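PDB 5UR2: bifunctional protein PutA from Bdellovibrio bacteriovorus, which probably oxidises L-glutamate gamma-semialdehyde to L-glutamate with NAD+, the second step of proline degradation, and also carries a flavin-dependent proline dehydrogenase domain. Local coordinates for residues Glu763-Asp766 with Gly767-Ser771; Arg795-Asp798 with Arg799-Thr803; Lys825-Tyr828 with Asp829-Gly833; Glu837-Asn841 with His842-Phe846; Asp864-Gly867 with Asp868-Leu871. One frame throughout, in Å; residues are numbered along the deposited sequence.

Contact 1. Residues Glu763-Asp766 with Gly767-Ser771; sequences EAVD and GVIYS
G767 O takes two bonds from S771, while G767 N bonds to E763 O at 2.8 Å. S771 N reaches G767 O at 2.9 Å, and S771 OG reaches G767 O at 2.8 Å from the other face of the carbonyl plane. These residues lie on helix 761-773, the crossover helix of the beta-alpha-beta unit that links strands 751-755 and 783-789 in the aldehyde dehydrogenase part of the chain. Through OG, S771 bonds back to the carbonyl four residues earlier. The S771 hydroxyl also meets I933 N, so it ties the helix to a distant part of the chain. The regular ladder continues with V768 N to A764 O, I769 N to V765 O and Y770 N to D766 O.

One side of the helix is apolar. V765 and I769 lie side by side and point the same way, and both touch helix 790-806, V765 on F796 and I769 on L800. V768 is packed on V786 of strand 783-789. The phenol of Y770 leads away from 763-766, and its OH is hydrogen-bonded to E589. E763 packs on N973 of the second subunit. V765 CG1 sits anti to its backbone nitrogen (chi1 169°), which brings it to 4.1 Å from I769 CG1.

Contact 2. Residues Arg795-Asp798 with Arg799-Thr803; sequences RFVD and RLVET
F796 O accepts the shortest of the four backbone bonds between 795-798 and 799-803, from L800 N at 2.8 Å. The bond from R799 N to R795 O is the longest, at 3.2 Å. V801 N to V797 O and E802 N to D798 O complete the row. R799 O is gripped twice. T803 N and T803 OG1 each reach R799 O at 2.8 Å, from opposite faces of its plane. The hydroxyl has a further weak bond to L150 O.

The R799 guanidinium is well supplied with acids. NE pairs with E154 and NH2 with D762, and NH1 has a long, weak ion pair with E147. D762 belongs to helix 761-773, so this side chain joins two helices as well as the E147-E154 part of the chain. R795 NH2 bonds back to E791 O, and E802 OE2 pairs with K805 NZ.

All of this lies on helix 790-806, which follows strand 783-789 in the aldehyde dehydrogenase domain. The two members of each apolar pair lie one turn apart. L800 CD2 comes obliquely to the F796 ring, 4.2 Å from CE2. V797 CG1 and V801 CG2 also stand 4.2 Å apart. F796 also touches V786 and V788 of strand 783-789, while V797 and V801 meet L845 of strand 843-847. D798 OD1 lies 4.6 Å from E802 OE2, so the two acids are near but not in contact.

Contact 3. Residues Lys825-Tyr828 with Asp829-Gly833; sequences KEAY and DRILG
K825 runs out from CA with CG opposite its backbone nitrogen (chi1 -170°) and stays straight until the last torsion. There it bends (chi4 -52°) and brings NZ back to D829. D829 meets it by placing CG beside its own backbone nitrogen (chi1 -70°). The result is an i to i+4 salt bridge on the first turns of helix 825-841. K825 NZ lies 2.7 Å from D829 OD2, which accepts with its syn lone pair, on the side of the other oxygen. A water completes the link. It accepts from K825 NZ at 3.0 Å and donates to D829 OD1 at 2.7 Å, so both carboxylate oxygens are engaged. The bridge would probably favour the charged form of both groups.

The backbone ladder is regular here, from D829 N to K825 O through L832 N to Y828 O. A827 N also bonds to the side chain of D824, just before the helix. R830 sends NH1 to I876 O. Its side chain is about 11 Å from that of C780, the predicted active-site cysteine.

D829 OD1 stands at the edge of the Y828 ring, 3.5 Å from CD2. F855 and V822 also touch this tyrosine. L832 CD1 lies over one face of the Y828 ring, offset toward the rim, in a CH-pi contact 4.0 Å from the centroid, and L832 CD2 sits 3.6 Å from Y828 OH.

Contact 4. Residues Glu837-Asn841 with His842-Phe846; sequences EAEKN and HKLLF
N841 CB stands squarely over one face of the H842 imidazole, 3.7 Å from the ring centroid. This CH-pi contact joins neighbours in sequence. CG of H842 lies beside its own backbone nitrogen (chi1 -48°), which folds the ring back under N841. A838 CB comes to 4.3 Å from H842 CD2. The second tie is a backbone bond from H842 N to A838 O at 2.8 Å. It is bent at the hydrogen (141°). A838 O takes a further bond, from N841 N at 3.0 Å, so one carbonyl serves two successive amides. K840 N likewise bonds to E837 O, three residues back.

Here the chain leaves helix 825-841 and enters strand 843-847, a helix-to-strand junction in the aldehyde dehydrogenase domain. E839 reaches out along an extended chain. Its OE1 comes within 3.8 Å of L844 CD2, while OE2 forms a salt bridge with K847 further along the strand. F862 packs on A838, E839 and L844.

Outside this shell, P866, A869 and L871 all touch the H842 ring. Strand 843-847 runs antiparallel to 860-863. K843 pairs with G863, and both L845 and F846 face I861, which makes a classic beta bulge. F846 packs on A804 and K805 of helix 790-806.

Contact 5. Residues Asp864-Gly867 with Asp868-Leu871; sequences DVPG and DAKL
V865 and L871 cross at about a right angle, with V865 CG2 4.1 Å from L871 CD2. The other methyl of V865 points elsewhere: CG1 meets A869 CB at 3.9 Å. One valine therefore touches two residues of the returning chain, one with each branch. P866 CD approaches the same A869 methyl at 4.2 Å. V865 and L871 flank a reverse turn, and P866 and A869 form its ends.

The turn is a type I beta turn from P866 to A869, with G867 and D868 at its corners. A869 N bonds to P866 O at 3.1 Å. The bond is nearly straight at the hydrogen (161°), but the donor stands above the carbonyl plane and not on a lone pair. D868 puts CG between its backbone nitrogen and its carbonyl carbon (chi1 66°). That choice swings the carboxylate back over the turn, and OD1 comes to 3.5 Å from P866 CB. G867 O is taken by the side-chain amide of Q873. L871 O receives K750 NZ.

D864, just before the turn, forms a salt bridge from OD1 to R885 NE, and its N bonds to Y793 OH. The whole loop joins strand 860-863 to strand 880-886 in the aldehyde dehydrogenase domain. V865 pairs through its backbone with V883 and packs on A882. L871 lies on V880 and A882 of strand 880-886 and touches A838 of helix 825-841.

In the fold
All five contacts lie in the aldehyde dehydrogenase part of the chain. Contacts 1 and 2 are on two helices that pack together: I769 CD1 meets L800 CD1 at 3.6 Å. Contact 1 is nearest the centre of the chain, with four buried residues and a single apolar side-chain pair across it, while contact 2 adds ion pairs, chiefly through R799. Contacts 3 and 4 share helix 825-841. Contact 3 is at its start and has a water-backed salt bridge; contact 4 is a surface junction at its other end. Contact 5 is a turn without a helix ladder. It meets contact 4, with H842 CD2 3.6 Å from L871 CD2. Contact 4 also touches contact 2, through L845.

Contact 1. Residues Glu763-Asp766 with Gly767-Ser771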
loop_
_atom_site.group_PDB
_atom_site.type_symbol
_atom_site.label_atom_id
_atom_site.label_comp_id
_atom_site.label_asym_id
_atom_site.label_seq_id
_atom_site.Cartn_x
_atom_site.Cartn_y
_atom_site.Cartn_z
ATOM N N GLU B 763 8.663 16.219 32.212
ATOM C CA GLU B 763 8.657 15.883 30.794
ATOM C C GLU B 763 8.363 17.120 29.952
ATOM O O GLU B 763 9.010 17.350 28.921
ATOM C CB GLU B 763 7.613 14.801 30.515
ATOM C CG GLU B 763 7.654 13.584 31.412
ATOM C CD GLU B 763 8.507 12.471 30.869
ATOM O OE1 GLU B 763 8.689 12.400 29.636
ATOM O OE2 GLU B 763 8.994 11.659 31.675
ATOM N N ALA B 764 7.399 17.935 30.386
ATOM C CA ALA B 764 6.948 19.053 29.562
ATOM C C ALA B 764 8.064 20.066 29.346
ATOM O O ALA B 764 8.320 20.483 28.209
ATOM C CB ALA B 764 5.724 19.716 30.194
ATOM N N VAL B 765 8.757 20.462 30.423
ATOM C CA VAL B 765 9.811 21.469 30.288
ATOM C C VAL B 765 10.949 20.936 29.425
ATOM O O VAL B 765 11.430 21.614 28.507
ATOM C CB VAL B 765 10.324 21.925 31.668
ATOM C CG1 VAL B 765 11.593 22.769 31.497
ATOM C CG2 VAL B 765 9.267 22.743 32.366
ATOM N N ASP B 766 11.403 19.716 29.711
ATOM C CA ASP B 766 12.464 19.144 28.899
ATOM C C ASP B 766 12.053 19.061 27.430
ATOM O O ASP B 766 12.805 19.479 26.544
ATOM C CB ASP B 766 12.855 17.772 29.433
ATOM C CG ASP B 766 14.141 17.273 28.818
ATOM O OD1 ASP B 766 15.206 17.857 29.118
ATOM O OD2 ASP B 766 14.085 16.307 28.030
ATOM N N GLY B 767 10.845 18.562 27.152
ATOM C CA GLY B 767 10.413 18.447 25.766
ATOM C C GLY B 767 10.311 19.791 25.057
ATOM O O GLY B 767 10.731 19.928 23.904
ATOM N N VAL B 768 9.780 20.809 25.741
ATOM C CA VAL B 768 9.623 22.113 25.098
ATOM C C VAL B 768 10.983 22.787 24.870
ATOM O O VAL B 768 11.235 23.373 23.801
ATOM C CB VAL B 768 8.657 22.985 25.916
ATOM C CG1 VAL B 768 8.737 24.415 25.482
ATOM C CG2 VAL B 768 7.238 22.471 25.756
ATOM N N ILE B 769 11.884 22.715 25.854
ATOM C CA ILE B 769 13.214 23.311 25.688
ATOM C C ILE B 769 13.905 22.731 24.460
ATOM O O ILE B 769 14.377 23.471 23.585
ATOM C CB ILE B 769 14.073 23.119 26.956
ATOM C CG1 ILE B 769 13.569 24.009 28.078
ATOM C CG2 ILE B 769 15.525 23.501 26.697
ATOM C CD1 ILE B 769 13.843 25.477 27.817
ATOM N N TYR B 770 13.950 21.403 24.354
ATOM C CA TYR B 770 14.650 20.822 23.216
ATOM C C TYR B 770 13.906 21.088 21.917
ATOM O O TYR B 770 14.536 21.376 20.891
ATOM C CB TYR B 770 14.895 19.317 23.401
ATOM C CG TYR B 770 15.551 18.749 22.164
ATOM C CD1 TYR B 770 16.826 19.147 21.810
ATOM C CD2 TYR B 770 14.869 17.867 21.305
ATOM C CE1 TYR B 770 17.438 18.669 20.662
ATOM C CE2 TYR B 770 15.478 17.375 20.158
ATOM C CZ TYR B 770 16.770 17.795 19.838
ATOM O OH TYR B 770 17.414 17.351 18.700
ATOM N N SER B 771 12.572 21.026 21.937
ATOM C CA SER B 771 11.798 21.309 20.720
ATOM C C SER B 771 11.967 22.756 20.252
ATOM O O SER B 771 11.916 23.035 19.041
ATOM C CB SER B 771 10.314 20.996 20.947
ATOM O OG SER B 771 10.077 19.613 21.199
#

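Contact 2. Residues Arg795-Asp798 with Arg799-Thr803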
loop_
_atom_site.group_PDB
_atom_site.type_symbol
_atom_site.label_atom_id
_atom_site.label_comp_id
_atom_site.label_asym_id
_atom_site.label_seq_id
_atom_site.Cartn_x
_atom_site.Cartn_y
_atom_site.Cartn_z
ATOM N N ARG B 795 3.587 27.857 37.308
ATOM C CA ARG B 795 4.544 26.793 37.619
ATOM C C ARG B 795 5.377 26.404 36.398
ATOM O O ARG B 795 6.606 26.273 36.478
ATOM C CB ARG B 795 3.795 25.578 38.168
ATOM C CG ARG B 795 3.459 25.645 39.645
ATOM C CD ARG B 795 2.500 24.522 40.025
ATOM N NE ARG B 795 1.141 24.827 39.573
ATOM C CZ ARG B 795 0.234 23.914 39.241
ATOM N NH1 ARG B 795 0.542 22.623 39.289
ATOM N NH2 ARG B 795 -0.976 24.294 38.845
ATOM N N PHE B 796 4.719 26.196 35.260
ATOM C CA PHE B 796 5.431 25.749 34.072
ATOM C C PHE B 796 6.397 26.812 33.576
ATOM O O PHE B 796 7.558 26.518 33.277
ATOM C CB PHE B 796 4.434 25.382 32.977
ATOM C CG PHE B 796 5.074 25.145 31.653
ATOM C CD1 PHE B 796 5.658 23.929 31.365
ATOM C CD2 PHE B 796 5.095 26.139 30.692
ATOM C CE1 PHE B 796 6.252 23.701 30.139
ATOM C CE2 PHE B 796 5.686 25.913 29.473
ATOM C CZ PHE B 796 6.264 24.690 29.199
ATOM N N VAL B 797 5.931 28.057 33.481
ATOM C CA VAL B 797 6.755 29.129 32.934
ATOM C C VAL B 797 7.949 29.410 33.840
ATOM O O VAL B 797 9.053 29.694 33.358
ATOM C CB VAL B 797 5.885 30.379 32.686
ATOM C CG1 VAL B 797 6.730 31.600 32.444
ATOM C CG2 VAL B 797 4.998 30.139 31.487
ATOM N N ASP B 798 7.765 29.325 35.161
ATOM C CA ASP B 798 8.911 29.530 36.049
ATOM C C ASP B 798 9.992 28.477 35.787
ATOM O O ASP B 798 11.168 28.814 35.632
ATOM C CB ASP B 798 8.479 29.515 37.519
ATOM C CG ASP B 798 9.671 29.623 38.495
ATOM O OD1 ASP B 798 10.262 30.722 38.608
ATOM O OD2 ASP B 798 10.021 28.612 39.154
ATOM N N ARG B 799 9.609 27.200 35.689
ATOM C CA ARG B 799 10.615 26.165 35.433
ATOM C C ARG B 799 11.196 26.278 34.026
ATOM O O ARG B 799 12.390 26.023 33.825
ATOM C CB ARG B 799 10.020 24.782 35.647
ATOM C CG ARG B 799 9.666 24.471 37.089
ATOM C CD ARG B 799 9.420 22.972 37.233
ATOM N NE ARG B 799 10.653 22.182 37.192
ATOM C CZ ARG B 799 10.681 20.856 37.075
ATOM N NH1 ARG B 799 9.544 20.176 36.966
ATOM N NH2 ARG B 799 11.839 20.205 37.062
ATOM N N LEU B 800 10.368 26.663 33.044
ATOM C CA LEU B 800 10.848 26.858 31.677
ATOM C C LEU B 800 11.924 27.934 31.624
ATOM O O LEU B 800 12.973 27.751 30.997
ATOM C CB LEU B 800 9.684 27.239 30.755
ATOM C CG LEU B 800 10.064 27.407 29.276
ATOM C CD1 LEU B 800 10.332 26.054 28.607
ATOM C CD2 LEU B 800 9.028 28.238 28.477
ATOM N N VAL B 801 11.658 29.078 32.265
ATOM C CA VAL B 801 12.605 30.188 32.278
ATOM C C VAL B 801 13.889 29.789 33.000
ATOM O O VAL B 801 15.000 30.050 32.523
ATOM C CB VAL B 801 11.955 31.431 32.915
ATOM C CG1 VAL B 801 13.006 32.509 33.226
ATOM C CG2 VAL B 801 10.878 31.982 31.991
ATOM N N GLU B 802 13.759 29.161 34.171
ATOM C CA GLU B 802 14.952 28.744 34.897
ATOM C C GLU B 802 15.748 27.709 34.116
ATOM O O GLU B 802 16.981 27.735 34.130
ATOM C CB GLU B 802 14.573 28.203 36.273
ATOM C CG GLU B 802 14.066 29.281 37.214
ATOM C CD GLU B 802 15.074 30.404 37.424
ATOM O OE1 GLU B 802 16.283 30.117 37.562
ATOM O OE2 GLU B 802 14.659 31.586 37.407
ATOM N N THR B 803 15.066 26.798 33.407
ATOM C CA THR B 803 15.796 25.807 32.621
ATOM C C THR B 803 16.460 26.467 31.420
ATOM O O THR B 803 17.612 26.158 31.088
ATOM C CB THR B 803 14.863 24.676 32.165
ATOM O OG1 THR B 803 14.293 24.021 33.294
ATOM C CG2 THR B 803 15.632 23.637 31.366
#

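Contact 3. Residues Lys825-Tyr828 with Asp829-Gly833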
loop_
_atom_site.group_PDB
_atom_site.type_symbol
_atom_site.label_atom_id
_atom_site.label_comp_id
_atom_site.label_asym_id
_atom_site.label_seq_id
_atom_site.Cartn_x
_atom_site.Cartn_y
_atom_site.Cartn_z
ATOM N N LYS B 825 24.548 35.476 8.200
ATOM C CA LYS B 825 24.353 36.835 8.701
ATOM C C LYS B 825 22.943 37.350 8.400
ATOM O O LYS B 825 22.345 38.054 9.222
ATOM C CB LYS B 825 25.421 37.763 8.123
ATOM C CG LYS B 825 25.441 39.153 8.775
ATOM C CD LYS B 825 26.571 39.997 8.258
ATOM C CE LYS B 825 26.585 41.376 8.928
ATOM N NZ LYS B 825 25.276 42.105 8.869
ATOM N N GLU B 826 22.399 37.009 7.228
ATOM C CA GLU B 826 21.019 37.372 6.909
ATOM C C GLU B 826 20.040 36.829 7.951
ATOM O O GLU B 826 19.168 37.553 8.437
ATOM C CB GLU B 826 20.643 36.861 5.519
ATOM C CG GLU B 826 19.199 37.183 5.162
ATOM C CD GLU B 826 18.739 36.573 3.847
ATOM O OE1 GLU B 826 19.580 36.021 3.112
ATOM O OE2 GLU B 826 17.521 36.631 3.565
ATOM N N ALA B 827 20.144 35.542 8.277
ATOM C CA ALA B 827 19.245 34.983 9.281
ATOM C C ALA B 827 19.466 35.644 10.635
ATOM O O ALA B 827 18.507 36.003 11.326
ATOM C CB ALA B 827 19.447 33.468 9.383
ATOM N N TYR B 828 20.729 35.833 11.011
ATOM C CA TYR B 828 21.049 36.508 12.263
ATOM C C TYR B 828 20.373 37.873 12.343
ATOM O O TYR B 828 19.654 38.166 13.303
ATOM C CB TYR B 828 22.567 36.643 12.388
ATOM C CG TYR B 828 23.043 37.347 13.653
ATOM C CD1 TYR B 828 23.198 36.641 14.847
ATOM C CD2 TYR B 828 23.334 38.708 13.651
ATOM C CE1 TYR B 828 23.637 37.268 15.992
ATOM C CE2 TYR B 828 23.774 39.350 14.802
ATOM C CZ TYR B 828 23.916 38.616 15.969
ATOM O OH TYR B 828 24.342 39.219 17.122
ATOM N N ASP B 829 20.591 38.724 11.334
ATOM C CA ASP B 829 20.012 40.068 11.370
ATOM C C ASP B 829 18.491 40.024 11.354
ATOM O O ASP B 829 17.832 40.820 12.033
ATOM C CB ASP B 829 20.545 40.916 10.212
ATOM C CG ASP B 829 22.023 41.271 10.378
ATOM O OD1 ASP B 829 22.522 41.296 11.513
ATOM O OD2 ASP B 829 22.699 41.510 9.374
ATOM N N ARG B 830 17.913 39.121 10.560
ATOM C CA ARG B 830 16.462 39.000 10.522
ATOM C C ARG B 830 15.912 38.613 11.893
ATOM O O ARG B 830 14.932 39.197 12.373
ATOM C CB ARG B 830 16.065 37.973 9.458
ATOM C CG ARG B 830 14.589 37.675 9.400
ATOM C CD ARG B 830 14.263 36.594 8.366
ATOM N NE ARG B 830 14.877 35.297 8.655
ATOM C CZ ARG B 830 14.499 34.503 9.653
ATOM N NH1 ARG B 830 13.520 34.879 10.462
ATOM N NH2 ARG B 830 15.096 33.334 9.845
ATOM N N ILE B 831 16.554 37.645 12.547
ATOM C CA ILE B 831 16.065 37.158 13.830
ATOM C C ILE B 831 16.205 38.224 14.909
ATOM O O ILE B 831 15.277 38.449 15.695
ATOM C CB ILE B 831 16.800 35.866 14.214
ATOM C CG1 ILE B 831 16.429 34.746 13.226
ATOM C CG2 ILE B 831 16.438 35.474 15.644
ATOM C CD1 ILE B 831 17.347 33.544 13.311
ATOM N N LEU B 832 17.355 38.900 14.971
ATOM C CA LEU B 832 17.498 39.979 15.947
ATOM C C LEU B 832 16.496 41.101 15.693
ATOM O O LEU B 832 16.078 41.786 16.633
ATOM C CB LEU B 832 18.923 40.534 15.943
ATOM C CG LEU B 832 19.837 40.005 17.046
ATOM C CD1 LEU B 832 20.105 38.528 16.878
ATOM C CD2 LEU B 832 21.124 40.819 17.145
ATOM N N GLY B 833 16.127 41.329 14.433
ATOM C CA GLY B 833 15.090 42.306 14.158
ATOM C C GLY B 833 13.733 41.883 14.694
ATOM O O GLY B 833 13.013 42.689 15.290
HETATM O O HOH W 1 25.151 41.760 11.889
#

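Contact 4. Residues Glu837-Asn841 with His842-Phe846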
loop_
_atom_site.group_PDB
_atom_site.type_symbol
_atom_site.label_atom_id
_atom_site.label_comp_id
_atom_site.label_asym_id
_atom_site.label_seq_id
_atom_site.Cartn_x
_atom_site.Cartn_y
_atom_site.Cartn_z
ATOM N N GLU B 837 11.571 43.934 17.442
ATOM C CA GLU B 837 10.178 44.330 17.261
ATOM C C GLU B 837 9.305 43.729 18.353
ATOM O O GLU B 837 8.496 44.430 18.970
ATOM C CB GLU B 837 9.680 43.909 15.873
ATOM N N ALA B 838 9.509 42.446 18.654
ATOM C CA ALA B 838 8.677 41.775 19.644
ATOM C C ALA B 838 8.867 42.361 21.040
ATOM O O ALA B 838 7.916 42.387 21.831
ATOM C CB ALA B 838 8.991 40.279 19.646
ATOM N N GLU B 839 10.071 42.845 21.361
ATOM C CA GLU B 839 10.280 43.462 22.667
ATOM C C GLU B 839 9.480 44.741 22.839
ATOM O O GLU B 839 9.273 45.176 23.974
ATOM C CB GLU B 839 11.757 43.746 22.901
ATOM C CG GLU B 839 12.554 42.494 23.211
ATOM C CD GLU B 839 13.957 42.805 23.677
ATOM O OE1 GLU B 839 14.111 43.362 24.794
ATOM O OE2 GLU B 839 14.903 42.510 22.916
ATOM N N LYS B 840 9.064 45.373 21.745
ATOM C CA LYS B 840 8.229 46.560 21.851
ATOM C C LYS B 840 6.765 46.221 22.069
ATOM O O LYS B 840 5.995 47.102 22.456
ATOM C CB LYS B 840 8.402 47.429 20.605
ATOM C CG LYS B 840 9.830 47.916 20.422
ATOM C CD LYS B 840 9.988 48.679 19.129
ATOM C CE LYS B 840 11.397 49.229 18.978
ATOM N NZ LYS B 840 11.514 50.091 17.756
ATOM N N ASN B 841 6.362 44.977 21.808
ATOM C CA ASN B 841 4.961 44.583 21.867
ATOM C C ASN B 841 4.636 43.583 22.964
ATOM O O ASN B 841 3.480 43.518 23.379
ATOM C CB ASN B 841 4.498 43.984 20.527
ATOM C CG ASN B 841 4.512 44.989 19.385
ATOM O OD1 ASN B 841 4.067 46.118 19.533
ATOM N ND2 ASN B 841 5.027 44.574 18.240
ATOM N N HIS B 842 5.599 42.791 23.431
ATOM C CA HIS B 842 5.265 41.685 24.317
ATOM C C HIS B 842 6.236 41.618 25.486
ATOM O O HIS B 842 7.396 42.027 25.385
ATOM C CB HIS B 842 5.271 40.340 23.565
ATOM C CG HIS B 842 4.516 40.370 22.270
ATOM N ND1 HIS B 842 3.204 40.787 22.179
ATOM C CD2 HIS B 842 4.887 40.018 21.014
ATOM C CE1 HIS B 842 2.806 40.709 20.920
ATOM N NE2 HIS B 842 3.808 40.242 20.196
ATOM N N LYS B 843 5.739 41.076 26.596
ATOM C CA LYS B 843 6.546 40.906 27.795
ATOM C C LYS B 843 7.682 39.929 27.536
ATOM O O LYS B 843 7.458 38.807 27.073
ATOM C CB LYS B 843 5.679 40.403 28.948
ATOM C CG LYS B 843 6.438 40.120 30.249
ATOM C CD LYS B 843 5.495 39.590 31.330
ATOM C CE LYS B 843 6.204 39.416 32.655
ATOM N NZ LYS B 843 5.264 39.539 33.805
ATOM N N LEU B 844 8.906 40.372 27.809
ATOM C CA LEU B 844 10.081 39.530 27.646
ATOM C C LEU B 844 10.297 38.728 28.926
ATOM O O LEU B 844 10.563 39.309 29.982
ATOM C CB LEU B 844 11.309 40.380 27.317
ATOM C CG LEU B 844 12.568 39.524 27.171
ATOM C CD1 LEU B 844 12.402 38.618 25.980
ATOM C CD2 LEU B 844 13.831 40.373 27.047
ATOM N N LEU B 845 10.197 37.396 28.830
ATOM C CA LEU B 845 10.408 36.532 29.991
ATOM C C LEU B 845 11.863 36.136 30.169
ATOM O O LEU B 845 12.277 35.858 31.294
ATOM C CB LEU B 845 9.559 35.251 29.915
ATOM C CG LEU B 845 8.040 35.406 30.014
ATOM C CD1 LEU B 845 7.353 34.068 29.883
ATOM C CD2 LEU B 845 7.627 36.128 31.306
ATOM N N PHE B 846 12.642 36.076 29.088
ATOM C CA PHE B 846 14.015 35.604 29.178
ATOM C C PHE B 846 14.748 35.876 27.872
ATOM O O PHE B 846 14.207 35.625 26.788
ATOM C CB PHE B 846 14.055 34.108 29.493
ATOM C CG PHE B 846 15.400 33.486 29.293
ATOM C CD1 PHE B 846 16.428 33.718 30.199
ATOM C CD2 PHE B 846 15.640 32.659 28.199
ATOM C CE1 PHE B 846 17.679 33.129 30.023
ATOM C CE2 PHE B 846 16.882 32.067 28.016
ATOM C CZ PHE B 846 17.907 32.302 28.931
#

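Contact 5. Residues Asp864-Gly867 with Asp868-Leu871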
loop_
_atom_site.group_PDB
_atom_site.type_symbol
_atom_site.label_atom_id
_atom_site.label_comp_id
_atom_site.label_asym_id
_atom_site.label_seq_id
_atom_site.Cartn_x
_atom_site.Cartn_y
_atom_site.Cartn_z
ATOM N N ASP B 864 2.678 35.781 27.679
ATOM C CA ASP B 864 1.342 36.346 27.461
ATOM C C ASP B 864 1.189 36.916 26.056
ATOM O O ASP B 864 0.594 37.974 25.863
ATOM C CB ASP B 864 1.005 37.416 28.505
ATOM C CG ASP B 864 0.480 36.825 29.794
ATOM O OD1 ASP B 864 -0.602 36.205 29.749
ATOM O OD2 ASP B 864 1.128 36.990 30.847
ATOM N N VAL B 865 1.724 36.207 25.071
ATOM C CA VAL B 865 1.604 36.641 23.677
ATOM C C VAL B 865 0.189 36.340 23.192
ATOM O O VAL B 865 -0.303 35.217 23.401
ATOM C CB VAL B 865 2.643 35.942 22.801
ATOM C CG1 VAL B 865 2.601 36.469 21.365
ATOM C CG2 VAL B 865 4.040 36.100 23.393
ATOM N N PRO B 866 -0.502 37.302 22.579
ATOM C CA PRO B 866 -1.812 36.994 21.999
ATOM C C PRO B 866 -1.667 35.978 20.875
ATOM O O PRO B 866 -0.686 35.981 20.127
ATOM C CB PRO B 866 -2.304 38.355 21.475
ATOM C CG PRO B 866 -1.567 39.377 22.307
ATOM C CD PRO B 866 -0.194 38.743 22.545
ATOM N N GLY B 867 -2.667 35.101 20.762
ATOM C CA GLY B 867 -2.609 34.041 19.769
ATOM C C GLY B 867 -2.566 34.557 18.346
ATOM O O GLY B 867 -2.030 33.890 17.458
ATOM N N ASP B 868 -3.108 35.748 18.108
ATOM C CA ASP B 868 -3.160 36.305 16.766
ATOM C C ASP B 868 -2.021 37.275 16.479
ATOM O O ASP B 868 -1.954 37.817 15.372
ATOM C CB ASP B 868 -4.512 36.997 16.550
ATOM C CG ASP B 868 -4.704 38.228 17.445
ATOM O OD1 ASP B 868 -3.876 38.478 18.351
ATOM O OD2 ASP B 868 -5.716 38.939 17.258
ATOM N N ALA B 869 -1.099 37.460 17.423
ATOM C CA ALA B 869 0.035 38.355 17.225
ATOM C C ALA B 869 0.966 37.833 16.132
ATOM O O ALA B 869 1.110 36.620 15.924
ATOM C CB ALA B 869 0.828 38.508 18.526
ATOM N N LYS B 870 1.629 38.775 15.454
ATOM C CA LYS B 870 2.566 38.407 14.398
ATOM C C LYS B 870 3.623 37.433 14.914
ATOM O O LYS B 870 3.961 36.449 14.240
ATOM C CB LYS B 870 3.199 39.668 13.812
ATOM C CG LYS B 870 4.202 39.427 12.686
ATOM C CD LYS B 870 4.930 40.740 12.331
ATOM C CE LYS B 870 5.881 40.586 11.147
ATOM N NZ LYS B 870 6.496 41.900 10.781
ATOM N N LEU B 871 4.129 37.673 16.126
ATOM C CA LEU B 871 5.124 36.783 16.716
ATOM C C LEU B 871 4.610 35.358 16.816
ATOM O O LEU B 871 5.396 34.409 16.711
ATOM C CB LEU B 871 5.536 37.295 18.098
ATOM C CG LEU B 871 6.483 36.418 18.914
ATOM C CD1 LEU B 871 7.836 36.304 18.250
ATOM C CD2 LEU B 871 6.641 36.992 20.305
#